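Local coordinates for galactose mutarotase-like protein (Clostridium acetobutylicum, PDB 3OS7) that probably binds carbohydrate and may interconvert the anomers of an aldose sugar, as the aldose 1-epimerases of its family do, at residues Pro69-Leu74 with Lys295-Ile300; Leu155-Glu158 with Gly163-Gln166; Leu180-His185 with Glu328-Val333; Ser196-Cys201 with Ala239-Pro244. All coordinates share one frame; numbering follows the deposited sequence. Where two conformers were deposited one is given.

Contacts 1 and 3 are buried near the middle of the chain, contact 2 is partly buried, and contact 4 lies farthest out, its centre about 21 Å from the centre of the chain. Strand 178-189 ties the first three together: it carries one half of contact 3, pairs with strand 297-303 of contact 1, and sends Y184 against the hairpin of contact 2. The chemistry follows the place. Contact 3 is purely apolar, contact 1 brings apolar groups against polar ones beside a bound tartrate, and contact 2 is antiparallel strand pairing. Contact 4 joins two loops largely through water, and the K296-D198 salt bridge links it to contact 1.

Contact 1: residues Pro69-Leu74 with Lys295-Ile300; sequences PQVYGL and KKYACI
The Y297 ring is met by V71 at its hydroxyl end and by K295 O at its edge, in the ring plane and 3.6 Å from Y297 CD1. V71 O approaches the ring obliquely, 3.9 Å from Y297 CE2. In the antiparallel beta-sandwich of the galactose mutarotase family, the contact lays the loop that follows helix 62-67 against the start of strand 297-303. Apolar and polar groups mix at the junction: V71 CG1 lies 3.5 Å from Y297 OH, and V71 CB is 4.3 Å from Y297 CZ. The two side chains cross obliquely. V71 turns CG1 to the side of its own backbone N, anti to the carbonyl carbon (chi1 -62°), which places this branch against the phenol oxygen. The hydroxyl itself is hydrogen-bonded to D291 OD2, while R54, besides its cation-pi interaction with the ring, donates through NH1 to V71 O and so joins the loop backbone to the aromatic side chain of the strand. The loop is also braced from within, where Y72 N bonds back to P69 O at 3.1 Å. Q70 NE2 and H185 NE2, the latter on strand 178-189, each hydrogen-bond a bound tartrate, probably from the crystallisation liquor, an arrangement consistent with a ligand pocket. C299, whose CB points toward the loop, adds a looser touch on the backbone of the same glutamine, with C299 SG 4.4 Å from Q70 O.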
loop_
_atom_site.group_PDB
_atom_site.type_symbol
_atom_site.label_atom_id
_atom_site.label_comp_id
_atom_site.label_asym_id
_atom_site.label_seq_id
_atom_site.Cartn_x
_atom_site.Cartn_y
_atom_site.Cartn_z
ATOM N N PRO A 69 6.964 1.168 10.290
ATOM C CA PRO A 69 7.254 1.585 8.912
ATOM C C PRO A 69 5.994 1.927 8.133
ATOM O O PRO A 69 6.057 2.565 7.052
ATOM C CB PRO A 69 7.951 0.347 8.335
ATOM C CG PRO A 69 7.319 -0.775 9.047
ATOM C CD PRO A 69 7.144 -0.278 10.465
ATOM N N GLN A 70 4.843 1.529 8.677
ATOM C CA GLN A 70 3.607 1.682 7.943
ATOM C C GLN A 70 3.130 3.124 7.704
ATOM O O GLN A 70 2.196 3.323 6.934
ATOM C CB GLN A 70 2.476 0.897 8.604
ATOM C CG GLN A 70 2.097 1.343 9.998
ATOM C CD GLN A 70 2.836 0.580 11.034
ATOM O OE1 GLN A 70 3.908 0.065 10.764
ATOM N NE2 GLN A 70 2.286 0.515 12.253
ATOM N N VAL A 71 3.731 4.103 8.379
ATOM C CA VAL A 71 3.416 5.520 8.160
ATOM C C VAL A 71 4.372 6.238 7.196
ATOM O O VAL A 71 4.327 7.450 7.082
ATOM C CB VAL A 71 3.301 6.266 9.485
ATOM C CG1 VAL A 71 2.179 5.660 10.266
ATOM C CG2 VAL A 71 4.634 6.279 10.279
ATOM N N TYR A 72 5.207 5.462 6.479
ATOM C CA TYR A 72 6.057 5.963 5.424
ATOM C C TYR A 72 5.998 5.096 4.154
ATOM O O TYR A 72 5.849 3.871 4.196
ATOM C CB TYR A 72 7.518 5.982 5.873
ATOM C CG TYR A 72 7.754 6.928 7.030
ATOM C CD1 TYR A 72 7.860 8.302 6.809
ATOM C CD2 TYR A 72 7.865 6.448 8.330
ATOM C CE1 TYR A 72 8.068 9.198 7.887
ATOM C CE2 TYR A 72 8.089 7.313 9.393
ATOM C CZ TYR A 72 8.179 8.677 9.172
ATOM O OH TYR A 72 8.395 9.527 10.241
ATOM N N GLY A 73 6.166 5.760 3.031
ATOM C CA GLY A 73 6.403 5.073 1.746
ATOM C C GLY A 73 5.305 4.090 1.338
ATOM O O GLY A 73 4.097 4.394 1.429
ATOM N N LEU A 74 5.729 2.902 0.892
ATOM C CA LEU A 74 4.822 1.861 0.392
ATOM C C LEU A 74 4.986 0.579 1.238
ATOM O O LEU A 74 5.732 -0.339 0.861
ATOM C CB LEU A 74 5.114 1.575 -1.086
ATOM C CG LEU A 74 4.902 2.717 -2.085
ATOM C CD1 LEU A 74 5.293 2.307 -3.485
ATOM C CD2 LEU A 74 3.428 3.142 -2.055
ATOM N N LYS A 295 -0.785 16.251 10.105
ATOM C CA LYS A 295 0.621 15.849 9.986
ATOM C C LYS A 295 1.201 15.895 8.563
ATOM O O LYS A 295 2.279 15.362 8.316
ATOM C CB LYS A 295 0.799 14.477 10.631
ATOM C CG LYS A 295 0.364 14.461 12.110
ATOM C CD LYS A 295 0.512 13.077 12.731
ATOM C CE LYS A 295 -0.104 12.981 14.112
ATOM N NZ LYS A 295 -1.573 13.339 14.168
ATOM N N LYS A 296 0.506 16.574 7.645
ATOM C CA LYS A 296 1.002 16.830 6.288
ATOM C C LYS A 296 1.170 15.533 5.473
ATOM O O LYS A 296 2.029 15.461 4.584
ATOM C CB LYS A 296 2.339 17.601 6.271
ATOM C CG LYS A 296 2.433 18.820 7.218
ATOM C CD LYS A 296 1.556 19.918 6.774
ATOM C CE LYS A 296 1.607 21.132 7.756
ATOM N NZ LYS A 296 0.349 21.951 7.704
ATOM N N TYR A 297 0.379 14.519 5.816
ATOM C CA TYR A 297 0.317 13.292 5.028
ATOM C C TYR A 297 -1.032 12.617 5.166
ATOM O O TYR A 297 -1.831 12.939 6.056
ATOM C CB TYR A 297 1.452 12.327 5.415
ATOM C CG TYR A 297 1.226 11.440 6.617
ATOM C CD1 TYR A 297 1.330 11.928 7.921
ATOM C CD2 TYR A 297 1.001 10.079 6.454
ATOM C CE1 TYR A 297 1.140 11.087 9.017
ATOM C CE2 TYR A 297 0.846 9.245 7.518
ATOM C CZ TYR A 297 0.895 9.735 8.805
ATOM O OH TYR A 297 0.735 8.847 9.843
ATOM N N ALA A 298 -1.290 11.688 4.262
ATOM C CA ALA A 298 -2.454 10.842 4.363
ATOM C C ALA A 298 -2.102 9.487 3.788
ATOM O O ALA A 298 -1.316 9.397 2.846
ATOM C CB ALA A 298 -3.679 11.452 3.642
ATOM N N CYS A 299 -2.677 8.452 4.386
ATOM C CA CYS A 299 -2.585 7.100 3.862
ATOM C C CYS A 299 -3.786 6.697 3.010
ATOM O O CYS A 299 -4.954 6.860 3.395
ATOM C CB CYS A 299 -2.402 6.097 4.967
ATOM S SG CYS A 299 -0.781 6.335 5.819
ATOM N N ILE A 300 -3.466 6.127 1.860
ATOM C CA ILE A 300 -4.464 5.663 0.891
ATOM C C ILE A 300 -4.104 4.212 0.622
ATOM O O ILE A 300 -3.067 3.926 0.012
ATOM C CB ILE A 300 -4.438 6.524 -0.392
ATOM C CG1 ILE A 300 -4.780 7.978 -0.072
ATOM C CG2 ILE A 300 -5.453 5.955 -1.419
ATOM C CD1 ILE A 300 -4.628 8.948 -1.304
#

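Contact 2: residues Leu155-Glu158 with Gly163-Gln166; sequences LSYE and GLKQ
Y157 and Q166 lie side by side and point the same way, as a non-hydrogen-bonded pair of the antiparallel hairpin made by strands 151-160 and 163-172. The aliphatic part of Q166 runs along the phenol, with CB and CG each 3.5 Å from Y157 CE1, and the amide plane is turned 62° from the ring. At the far end Y157 OH is 3.0 Å from Q166 OE1, close enough for a hydrogen bond, although the hydroxyl proton has another acceptor within reach. L164, two residues before Q166, leans over from its own strand and sets CD2 3.8 Å from Y157 CD1. Its CG stands opposite the backbone N (chi1 -176°), which carries the branched end toward the tyrosine. Next along the hairpin, the hydrogen-bonded pair E158-K165 locks the register with two nearly straight bonds of 2.8 Å, E158 N to K165 O and K165 N to E158 O. K165 O also receives a CA-H...O contact from Y157 CA at 3.3 Å. On the sheet face opposite Y157 and Q166, the E158 carboxylate and K165 ammonium remain beyond salt-bridge distance, OE1 to NZ being 4.4 Å; the nearer approach there is to the lysine CE. Any attraction between their charges is therefore probably weak. Farther out, Y184 of strand 178-189 and L74 of a loop both pack on Y157 and Q166. Strand 128-137 pairs with the outer side of strand 151-160, and strand 329-340 with that of strand 163-172, so the hairpin forms the middle of a four-strand antiparallel run.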
loop_
_atom_site.group_PDB
_atom_site.type_symbol
_atom_site.label_atom_id
_atom_site.label_comp_id
_atom_site.label_asym_id
_atom_site.label_seq_id
_atom_site.Cartn_x
_atom_site.Cartn_y
_atom_site.Cartn_z
ATOM N N LEU A 155 8.203 -7.907 -4.721
ATOM C CA LEU A 155 7.823 -6.573 -5.176
ATOM C C LEU A 155 8.752 -6.252 -6.346
ATOM O O LEU A 155 9.970 -6.280 -6.210
ATOM C CB LEU A 155 7.956 -5.519 -4.078
ATOM C CG LEU A 155 7.402 -5.827 -2.706
ATOM C CD1 LEU A 155 7.599 -4.682 -1.718
ATOM C CD2 LEU A 155 5.942 -6.196 -2.800
ATOM N N SER A 156 8.157 -5.970 -7.490
ATOM C CA SER A 156 8.881 -5.639 -8.695
ATOM C C SER A 156 8.577 -4.207 -9.113
ATOM O O SER A 156 7.462 -3.873 -9.541
ATOM C CB SER A 156 8.528 -6.631 -9.803
ATOM O OG SER A 156 9.303 -6.336 -10.958
ATOM N N TYR A 157 9.565 -3.335 -8.946
ATOM C CA TYR A 157 9.396 -1.925 -9.219
ATOM C C TYR A 157 10.052 -1.526 -10.514
ATOM O O TYR A 157 11.250 -1.722 -10.695
ATOM C CB TYR A 157 9.973 -1.108 -8.065
ATOM C CG TYR A 157 9.094 -1.139 -6.853
ATOM C CD1 TYR A 157 7.900 -0.407 -6.837
ATOM C CD2 TYR A 157 9.414 -1.875 -5.746
ATOM C CE1 TYR A 157 7.083 -0.403 -5.742
ATOM C CE2 TYR A 157 8.577 -1.869 -4.630
ATOM C CZ TYR A 157 7.412 -1.136 -4.643
ATOM O OH TYR A 157 6.549 -1.118 -3.551
ATOM N N GLU A 158 9.267 -0.960 -11.424
ATOM C CA GLU A 158 9.790 -0.495 -12.685
ATOM C C GLU A 158 9.583 1.006 -12.759
ATOM O O GLU A 158 8.461 1.510 -12.798
ATOM C CB GLU A 158 9.104 -1.192 -13.849
ATOM C CG GLU A 158 9.446 -0.601 -15.202
ATOM C CD GLU A 158 8.361 -0.926 -16.244
ATOM O OE1 GLU A 158 8.312 -2.117 -16.620
ATOM O OE2 GLU A 158 7.553 -0.011 -16.634
ATOM N N GLY A 163 6.364 6.979 -14.738
ATOM C CA GLY A 163 6.333 6.906 -13.287
ATOM C C GLY A 163 6.787 5.554 -12.763
ATOM O O GLY A 163 7.596 4.871 -13.390
ATOM N N LEU A 164 6.265 5.189 -11.600
ATOM C CA LEU A 164 6.619 3.954 -10.921
ATOM C C LEU A 164 5.516 2.919 -11.114
ATOM O O LEU A 164 4.373 3.199 -10.829
ATOM C CB LEU A 164 6.811 4.187 -9.419
ATOM C CG LEU A 164 7.282 2.975 -8.600
ATOM C CD1 LEU A 164 8.717 2.606 -8.990
ATOM C CD2 LEU A 164 7.240 3.290 -7.063
ATOM N N LYS A 165 5.889 1.738 -11.598
ATOM C CA LYS A 165 4.985 0.587 -11.677
ATOM C C LYS A 165 5.425 -0.457 -10.660
ATOM O O LYS A 165 6.603 -0.849 -10.576
ATOM C CB LYS A 165 4.999 -0.022 -13.083
ATOM C CG LYS A 165 4.031 -1.160 -13.291
ATOM C CD LYS A 165 3.873 -1.516 -14.790
ATOM C CE LYS A 165 4.695 -2.628 -15.245
ATOM N NZ LYS A 165 4.023 -3.274 -16.435
ATOM N N GLN A 166 4.477 -0.836 -9.831
ATOM C CA GLN A 166 4.679 -1.762 -8.757
ATOM C C GLN A 166 3.883 -3.024 -9.091
ATOM O O GLN A 166 2.643 -2.988 -9.128
ATOM C CB GLN A 166 4.132 -1.129 -7.474
ATOM C CG GLN A 166 4.023 -2.076 -6.274
ATOM C CD GLN A 166 3.178 -1.467 -5.187
ATOM O OE1 GLN A 166 3.688 -0.847 -4.245
ATOM N NE2 GLN A 166 1.871 -1.563 -5.355
#

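Contact 3: residues Leu180-His185 with Glu328-Val333; sequences LSVGYH and ESWSGV
Strands 178-189 and 329-340 of the antiparallel galactose mutarotase beta-sandwich face each other here through side chains, with W330 spanning the gap to L180 and V182. The facing backbones are well beyond pairing distance, the CA atoms of L180 and W330 being 8.6 Å apart, and the indole bridges the distance with its side chain. L180 meets the near end of W330 at about a right angle: its CD2 lies only 3.4 Å from W330 CB, a tight methyl-methylene contact, and 3.7 Å from W330 CG. V182 takes the outer rim of the six-membered ring, CG1 being 4.0 Å from W330 CZ3, while its CG2 stands over one face near the edge. On the other face sits G332 N, 3.5 Å above the ring plane, so the indole lies forward along its own strand, over the G332 backbone. With CG anti to its backbone N (chi1 170°), it extends toward V182, which comes to meet it from the facing strand. The joint is wholly apolar across the two segments. Around it, F153 of strand 151-160 packs on V182, V170 of strand 163-172 packs on L180, and T304, just beyond strand 297-303, touches W330.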
loop_
_atom_site.group_PDB
_atom_site.type_symbol
_atom_site.label_atom_id
_atom_site.label_comp_id
_atom_site.label_asym_id
_atom_site.label_seq_id
_atom_site.Cartn_x
_atom_site.Cartn_y
_atom_site.Cartn_z
ATOM N N LEU A 180 -5.269 -15.768 1.665
ATOM C CA LEU A 180 -4.609 -14.661 1.000
ATOM C C LEU A 180 -5.444 -13.385 1.093
ATOM O O LEU A 180 -6.607 -13.346 0.673
ATOM C CB LEU A 180 -4.427 -14.983 -0.483
ATOM C CG LEU A 180 -3.773 -13.895 -1.341
ATOM C CD1 LEU A 180 -2.290 -13.802 -1.072
ATOM C CD2 LEU A 180 -4.041 -14.226 -2.786
ATOM N N SER A 181 -4.813 -12.349 1.614
ATOM C CA SER A 181 -5.340 -10.985 1.560
ATOM C C SER A 181 -4.111 -10.083 1.634
ATOM O O SER A 181 -3.240 -10.291 2.466
ATOM C CB SER A 181 -6.283 -10.760 2.708
ATOM O OG SER A 181 -6.788 -9.451 2.726
ATOM N N VAL A 182 -4.022 -9.151 0.713
ATOM C CA VAL A 182 -2.848 -8.318 0.534
ATOM C C VAL A 182 -3.304 -6.862 0.424
ATOM O O VAL A 182 -4.365 -6.576 -0.120
ATOM C CB VAL A 182 -2.110 -8.673 -0.780
ATOM C CG1 VAL A 182 -0.849 -7.766 -0.993
ATOM C CG2 VAL A 182 -1.716 -10.130 -0.805
ATOM N N GLY A 183 -2.450 -5.940 0.845
ATOM C CA GLY A 183 -2.700 -4.535 0.619
ATOM C C GLY A 183 -1.457 -3.719 0.895
ATOM O O GLY A 183 -0.366 -4.271 1.078
ATOM N N TYR A 184 -1.634 -2.394 0.866
ATOM C CA TYR A 184 -0.567 -1.479 1.169
ATOM C C TYR A 184 -1.055 -0.377 2.077
ATOM O O TYR A 184 -2.177 0.074 1.971
ATOM C CB TYR A 184 -0.031 -0.816 -0.074
ATOM C CG TYR A 184 0.939 -1.654 -0.848
ATOM C CD1 TYR A 184 0.508 -2.566 -1.778
ATOM C CD2 TYR A 184 2.309 -1.499 -0.661
ATOM C CE1 TYR A 184 1.402 -3.330 -2.473
ATOM C CE2 TYR A 184 3.204 -2.246 -1.334
ATOM C CZ TYR A 184 2.765 -3.146 -2.272
ATOM O OH TYR A 184 3.689 -3.901 -2.976
ATOM N N HIS A 185 -0.164 0.085 2.951
ATOM C CA HIS A 185 -0.480 1.197 3.848
ATOM C C HIS A 185 0.145 2.498 3.327
ATOM O O HIS A 185 0.724 3.279 4.082
ATOM C CB HIS A 185 0.040 0.837 5.215
ATOM C CG HIS A 185 -0.636 1.542 6.338
ATOM N ND1 HIS A 185 -0.545 2.903 6.516
ATOM C CD2 HIS A 185 -1.362 1.071 7.381
ATOM C CE1 HIS A 185 -1.204 3.250 7.614
ATOM N NE2 HIS A 185 -1.712 2.155 8.155
ATOM N N GLU A 328 0.264 -21.992 -6.591
ATOM C CA GLU A 328 -0.503 -20.926 -7.236
ATOM C C GLU A 328 0.008 -19.573 -6.777
ATOM O O GLU A 328 0.484 -19.422 -5.635
ATOM C CB GLU A 328 -1.978 -21.048 -6.912
ATOM C CG GLU A 328 -2.862 -20.204 -7.797
ATOM C CD GLU A 328 -4.341 -20.287 -7.446
ATOM O OE1 GLU A 328 -4.716 -20.927 -6.441
ATOM O OE2 GLU A 328 -5.136 -19.691 -8.204
ATOM N N SER A 329 -0.113 -18.585 -7.662
ATOM C CA SER A 329 0.272 -17.224 -7.314
ATOM C C SER A 329 -0.854 -16.218 -7.481
ATOM O O SER A 329 -1.840 -16.473 -8.169
ATOM C CB SER A 329 1.495 -16.785 -8.146
ATOM O OG SER A 329 1.148 -16.536 -9.496
ATOM N N TRP A 330 -0.678 -15.082 -6.815
ATOM C CA TRP A 330 -1.526 -13.893 -6.956
ATOM C C TRP A 330 -0.589 -12.752 -7.351
ATOM O O TRP A 330 0.555 -12.690 -6.875
ATOM C CB TRP A 330 -2.211 -13.555 -5.608
ATOM C CG TRP A 330 -2.920 -12.176 -5.617
ATOM C CD1 TRP A 330 -4.232 -11.933 -5.893
ATOM C CD2 TRP A 330 -2.328 -10.902 -5.340
ATOM N NE1 TRP A 330 -4.490 -10.594 -5.804
ATOM C CE2 TRP A 330 -3.336 -9.938 -5.469
ATOM C CE3 TRP A 330 -1.054 -10.492 -4.957
ATOM C CZ2 TRP A 330 -3.093 -8.585 -5.275
ATOM C CZ3 TRP A 330 -0.814 -9.158 -4.763
ATOM C CH2 TRP A 330 -1.819 -8.219 -4.935
ATOM N N SER A 331 -1.045 -11.871 -8.232
ATOM C CA SER A 331 -0.293 -10.666 -8.585
ATOM C C SER A 331 -1.238 -9.467 -8.748
ATOM O O SER A 331 -2.348 -9.604 -9.286
ATOM C CB SER A 331 0.499 -10.880 -9.877
ATOM O OG SER A 331 1.183 -9.699 -10.273
ATOM N N GLY A 332 -0.797 -8.299 -8.305
ATOM C CA GLY A 332 -1.540 -7.070 -8.521
ATOM C C GLY A 332 -0.579 -5.985 -8.941
ATOM O O GLY A 332 0.612 -6.049 -8.603
ATOM N N VAL A 333 -1.083 -4.996 -9.676
ATOM C CA VAL A 333 -0.264 -3.899 -10.154
ATOM C C VAL A 333 -0.831 -2.546 -9.744
ATOM O O VAL A 333 -2.038 -2.299 -9.900
ATOM C CB VAL A 333 -0.196 -3.922 -11.681
ATOM C CG1 VAL A 333 0.644 -2.791 -12.218
ATOM C CG2 VAL A 333 0.306 -5.277 -12.168
#

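Contact 4: residues Ser196-Cys201 with Ala239-Pro244; sequences SEDSNC and AVASHP
A type I beta turn, A239 to S242, comes up against the 3-10 turn 198-200, with the CA atoms of D198 and A241 6.0 Å apart. Both turns belong to loops near the periphery of the fold, leading into strands 246-256 and 201-213. Direct contact is slight: A241 CB meets D198 CB at 3.7 Å and lies about as far from the carboxyl carbon. D198 holds CG between its backbone N and carbonyl carbon (chi1 55°), which sets the carboxylate beside A241 CB; its OD2 pairs with K296 NZ in a salt bridge that ties the turn to the loop before strand 297-303. Water does most of the joining. One molecule donates to D198 O at 2.7 Å and to C201 O at 2.8 Å and accepts from A241 N, knitting three backbone atoms of the two loops together. A second donates to D198 OD2 and to A241 O, linking the carboxylate to the opposing turn. The beta turn is itself reinforced. S242 has two conformers, and in the one given its OG may add a bond to A239 O; the turn is closed in any case by S242 N, 3.2 Å from A239 O.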
loop_
_atom_site.group_PDB
_atom_site.type_symbol
_atom_site.label_atom_id
_atom_site.label_comp_id
_atom_site.label_asym_id
_atom_site.label_seq_id
_atom_site.Cartn_x
_atom_site.Cartn_y
_atom_site.Cartn_z
ATOM N N SER A 196 3.249 25.294 -1.409
ATOM C CA SER A 196 1.833 25.021 -1.371
ATOM C C SER A 196 1.438 24.753 0.077
ATOM O O SER A 196 2.230 25.023 0.979
ATOM C CB SER A 196 1.503 23.854 -2.275
ATOM O OG SER A 196 0.114 23.753 -2.320
ATOM N N GLU A 197 0.229 24.254 0.319
ATOM C CA GLU A 197 -0.254 24.069 1.678
ATOM C C GLU A 197 -1.102 22.806 1.706
ATOM O O GLU A 197 -1.686 22.467 0.670
ATOM C CB GLU A 197 -1.116 25.284 2.080
ATOM C CG GLU A 197 -0.885 25.785 3.481
ATOM C CD GLU A 197 0.475 26.470 3.640
ATOM O OE1 GLU A 197 0.645 27.610 3.147
ATOM O OE2 GLU A 197 1.371 25.872 4.276
ATOM N N ASP A 198 -1.218 22.152 2.865
ATOM C CA ASP A 198 -2.077 20.959 2.982
ATOM C C ASP A 198 -3.539 21.228 2.546
ATOM O O ASP A 198 -4.168 20.361 1.908
ATOM C CB ASP A 198 -2.000 20.293 4.375
ATOM C CG ASP A 198 -2.309 21.238 5.529
ATOM O OD1 ASP A 198 -2.694 22.398 5.280
ATOM O OD2 ASP A 198 -2.169 20.797 6.703
ATOM N N SER A 199 -4.046 22.439 2.811
ATOM C CA SER A 199 -5.409 22.862 2.446
ATOM C C SER A 199 -5.621 23.036 0.940
ATOM O O SER A 199 -6.743 23.200 0.479
ATOM C CB SER A 199 -5.727 24.200 3.135
ATOM O OG SER A 199 -4.787 25.202 2.761
ATOM N N ASN A 200 -4.545 23.057 0.163
ATOM C CA ASN A 200 -4.665 23.154 -1.280
ATOM C C ASN A 200 -4.920 21.807 -1.952
ATOM O O ASN A 200 -5.143 21.768 -3.156
ATOM C CB ASN A 200 -3.422 23.770 -1.891
ATOM C CG ASN A 200 -3.234 25.192 -1.461
ATOM O OD1 ASN A 200 -4.150 25.769 -0.888
ATOM N ND2 ASN A 200 -2.047 25.746 -1.679
ATOM N N CYS A 201 -4.851 20.717 -1.192
ATOM C CA CYS A 201 -4.924 19.385 -1.785
ATOM C C CYS A 201 -6.309 18.765 -1.662
ATOM O O CYS A 201 -6.895 18.773 -0.586
ATOM C CB CYS A 201 -3.912 18.459 -1.160
ATOM S SG CYS A 201 -2.215 18.913 -1.589
ATOM N N ALA A 239 -11.108 17.593 0.881
ATOM C CA ALA A 239 -9.989 18.361 1.484
ATOM C C ALA A 239 -9.518 17.542 2.663
ATOM O O ALA A 239 -10.019 17.664 3.775
ATOM C CB ALA A 239 -10.453 19.764 1.934
ATOM N N VAL A 240 -8.566 16.667 2.398
ATOM C CA VAL A 240 -8.185 15.613 3.328
ATOM C C VAL A 240 -7.566 16.153 4.614
ATOM O O VAL A 240 -7.597 15.489 5.621
ATOM C CB VAL A 240 -7.232 14.604 2.637
ATOM C CG1 VAL A 240 -5.947 15.284 2.179
ATOM C CG2 VAL A 240 -6.910 13.433 3.523
ATOM N N ALA A 241 -7.029 17.357 4.574
ATOM C CA ALA A 241 -6.369 17.906 5.760
ATOM C C ALA A 241 -7.320 18.623 6.718
ATOM O O ALA A 241 -6.883 19.089 7.753
ATOM C CB ALA A 241 -5.262 18.841 5.342
ATOM N N SER A 242 -8.610 18.694 6.412
ATOM C CA SER A 242 -9.497 19.551 7.209
ATOM C C SER A 242 -9.968 18.910 8.514
ATOM O O SER A 242 -10.259 19.611 9.465
ATOM C CB SER A 242 -10.683 20.061 6.378
ATOM O OG SER A 242 -11.356 18.998 5.745
ATOM N N HIS A 243 -10.017 17.589 8.591
ATOM C CA HIS A 243 -10.464 16.927 9.814
ATOM C C HIS A 243 -10.047 15.459 9.798
ATOM O O HIS A 243 -9.618 14.981 8.764
ATOM C CB HIS A 243 -12.000 17.047 9.931
ATOM C CG HIS A 243 -12.727 16.490 8.750
ATOM N ND1 HIS A 243 -12.996 15.146 8.605
ATOM C CD2 HIS A 243 -13.212 17.092 7.638
ATOM C CE1 HIS A 243 -13.614 14.943 7.454
ATOM N NE2 HIS A 243 -13.759 16.109 6.847
ATOM N N PRO A 244 -10.195 14.739 10.930
ATOM C CA PRO A 244 -9.803 13.331 10.940
ATOM C C PRO A 244 -10.691 12.500 10.008
ATOM O O PRO A 244 -11.911 12.692 9.948
ATOM C CB PRO A 244 -10.006 12.910 12.393
ATOM C CG PRO A 244 -9.808 14.174 13.164
ATOM C CD PRO A 244 -10.457 15.231 12.300
HETATM O O HOH W 1 -6.615 19.207 2.143
HETATM O O HOH W 2 -4.461 21.107 8.269
#